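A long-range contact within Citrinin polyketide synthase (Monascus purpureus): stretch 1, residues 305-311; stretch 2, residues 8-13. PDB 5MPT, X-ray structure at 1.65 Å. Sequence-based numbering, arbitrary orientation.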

# COMPACT_ATOMS: atom_id res chain seq x y z
N LEU A 305 13.29 -6.26 -16.75
CA LEU A 305 13.05 -5.12 -17.63
C LEU A 305 13.94 -5.20 -18.85
O LEU A 305 15.12 -5.54 -18.76
CB LEU A 305 13.32 -3.80 -16.93
CG LEU A 305 12.32 -3.43 -15.84
CD1 LEU A 305 12.72 -2.16 -15.10
CD2 LEU A 305 10.93 -3.26 -16.42
N ARG A 306 13.35 -4.87 -20.00
CA ARG A 306 14.15 -4.50 -21.15
C ARG A 306 15.04 -3.30 -20.79
O ARG A 306 14.69 -2.51 -19.91
CB ARG A 306 13.26 -4.12 -22.32
CG ARG A 306 12.35 -5.22 -22.83
CD ARG A 306 11.22 -4.62 -23.63
NE ARG A 306 11.71 -3.69 -24.66
CZ ARG A 306 11.97 -4.04 -25.93
NH1 ARG A 306 11.73 -5.26 -26.32
NH2 ARG A 306 12.41 -3.14 -26.82
N PRO A 307 16.18 -3.14 -21.47
CA PRO A 307 17.04 -1.97 -21.22
C PRO A 307 16.33 -0.65 -21.41
O PRO A 307 16.72 0.34 -20.77
CB PRO A 307 18.16 -2.13 -22.27
CG PRO A 307 18.21 -3.53 -22.52
CD PRO A 307 16.83 -4.09 -22.38
N ASP A 308 15.33 -0.59 -22.28
CA ASP A 308 14.59 0.64 -22.50
C ASP A 308 13.37 0.77 -21.58
O ASP A 308 12.61 1.73 -21.73
CB ASP A 308 14.16 0.77 -23.98
CG ASP A 308 13.24 -0.35 -24.44
OD1 ASP A 308 12.74 -1.09 -23.60
OD2 ASP A 308 12.98 -0.52 -25.65
N GLY A 309 13.22 -0.12 -20.60
CA GLY A 309 12.03 -0.16 -19.78
C GLY A 309 12.16 0.58 -18.46
O GLY A 309 13.18 1.18 -18.13
N PHE A 310 11.10 0.47 -17.66
CA PHE A 310 11.10 1.12 -16.36
C PHE A 310 10.15 0.42 -15.41
O PHE A 310 9.17 -0.25 -15.80
CB PHE A 310 10.70 2.60 -16.44
CG PHE A 310 9.32 2.83 -16.93
CD1 PHE A 310 9.07 3.05 -18.26
CD2 PHE A 310 8.26 2.90 -16.04
CE1 PHE A 310 7.82 3.27 -18.72
CE2 PHE A 310 6.98 3.16 -16.51
CZ PHE A 310 6.76 3.34 -17.83
N LEU A 311 10.44 0.64 -14.14
CA LEU A 311 9.59 0.26 -13.02
C LEU A 311 8.77 1.47 -12.58
O LEU A 311 9.32 2.55 -12.36
CB LEU A 311 10.45 -0.23 -11.87
CG LEU A 311 9.79 -0.43 -10.49
CD1 LEU A 311 8.73 -1.50 -10.57
CD2 LEU A 311 10.86 -0.80 -9.50
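Stretch 2, residues 8-13: GGSILP

Residues 8-13 form neither helix nor strand. Ser10 and Ile11 are polyproline-II-like, with phi/psi of -61/157 and -78/139, Leu12 differs at -135/82, and Pro13 takes the N-cap position right before a helix. The segment lies beside the type I beta turn Arg306 to Gly309, touching Arg306, Asp308 and Gly309 but not Pro307; the turn is closed by the hydrogen bond from Gly309 N to Arg306 O (2.9 Å). The direction follows from the nearest CA atoms: Arg306 CA pairs with Gly9 CA at 9.5 Å and Asp308 CA with Leu12 CA at 6.1 Å, so from Arg306 to Asp308 the chains advance in the same sense while drawing closer.

Within stretch 1, Arg306 and Asp308 form a two-pronged salt bridge: Arg306 NE donates to Asp308 OD1 (3.0 Å, 160°) and Arg306 NH2 to Asp308 OD2 (2.9 Å, 167°). Across the interface Arg306 NH2 lies 3.5 Å from Ser10 O, and Arg306 NH1 lies 4.1 Å from Gly9 CA. A CB on Gly9 would come within 3.0 Å of Arg306 NH1, so the bare glycine leaves room for the guanidinium. Ser10 OG donates a hydrogen bond to Ile11 O (3.0 Å).

No direct hydrogen bond joins the stretches; two waters supply the polar links. Water 1 donates to both Leu12 O (2.6 Å) and Asp308 O (2.7 Å). Water 2 accepts from Leu12 N (2.9 Å) and donates to Asp308 OD2 (2.6 Å). Both polar backbone atoms of Leu12 are thereby tied to Asp308.

Packing centres on Leu12, which has the largest covered area, 83 Å² of the 243 Å² total. Its CA-to-CB bond points toward stretch 1, and with chi1 t and chi2 p Leu12 CD2 approaches Asp308 O (3.2 Å), Gly309 CA (4.1 Å) and Phe310 CE1 (4.3 Å). The last is the apolar side-chain contact. The CA-to-CB bond of Ile11 instead points away.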

# COMPACT_ATOMS: atom_id res chain seq x y z
N GLY A 8 9.71 -9.35 -31.05
CA GLY A 8 9.91 -7.93 -31.21
C GLY A 8 8.88 -7.17 -30.40
O GLY A 8 7.67 -7.39 -30.54
N GLY A 9 9.35 -6.28 -29.53
CA GLY A 9 8.50 -5.41 -28.76
C GLY A 9 8.53 -3.98 -29.28
O GLY A 9 9.31 -3.60 -30.15
N SER A 10 7.64 -3.19 -28.70
CA SER A 10 7.48 -1.80 -29.08
C SER A 10 8.79 -1.02 -28.84
O SER A 10 9.62 -1.38 -28.00
CB SER A 10 6.34 -1.19 -28.24
OG SER A 10 6.20 0.22 -28.42
N ILE A 11 8.92 0.09 -29.56
CA ILE A 11 9.95 1.09 -29.27
C ILE A 11 9.50 1.92 -28.08
O ILE A 11 8.33 2.34 -28.02
CB ILE A 11 10.19 1.98 -30.49
CG1 ILE A 11 10.74 1.14 -31.63
CG2 ILE A 11 11.19 3.08 -30.14
CD1 ILE A 11 10.97 1.91 -32.87
N LEU A 12 10.43 2.23 -27.18
CA LEU A 12 10.10 2.98 -25.95
C LEU A 12 11.16 4.05 -25.75
O LEU A 12 12.14 3.85 -25.03
CB LEU A 12 9.99 2.05 -24.75
CG LEU A 12 9.65 2.75 -23.46
CD1 LEU A 12 8.42 3.65 -23.63
CD2 LEU A 12 9.43 1.66 -22.39
N PRO A 13 11.03 5.19 -26.43
CA PRO A 13 12.04 6.25 -26.28
C PRO A 13 12.07 6.80 -24.85
O PRO A 13 11.03 6.93 -24.19
CB PRO A 13 11.59 7.33 -27.28
CG PRO A 13 10.56 6.68 -28.14
CD PRO A 13 9.93 5.60 -27.32
O HOH W 1 13.60 3.97 -22.84
O HOH W 2 13.19 1.31 -27.44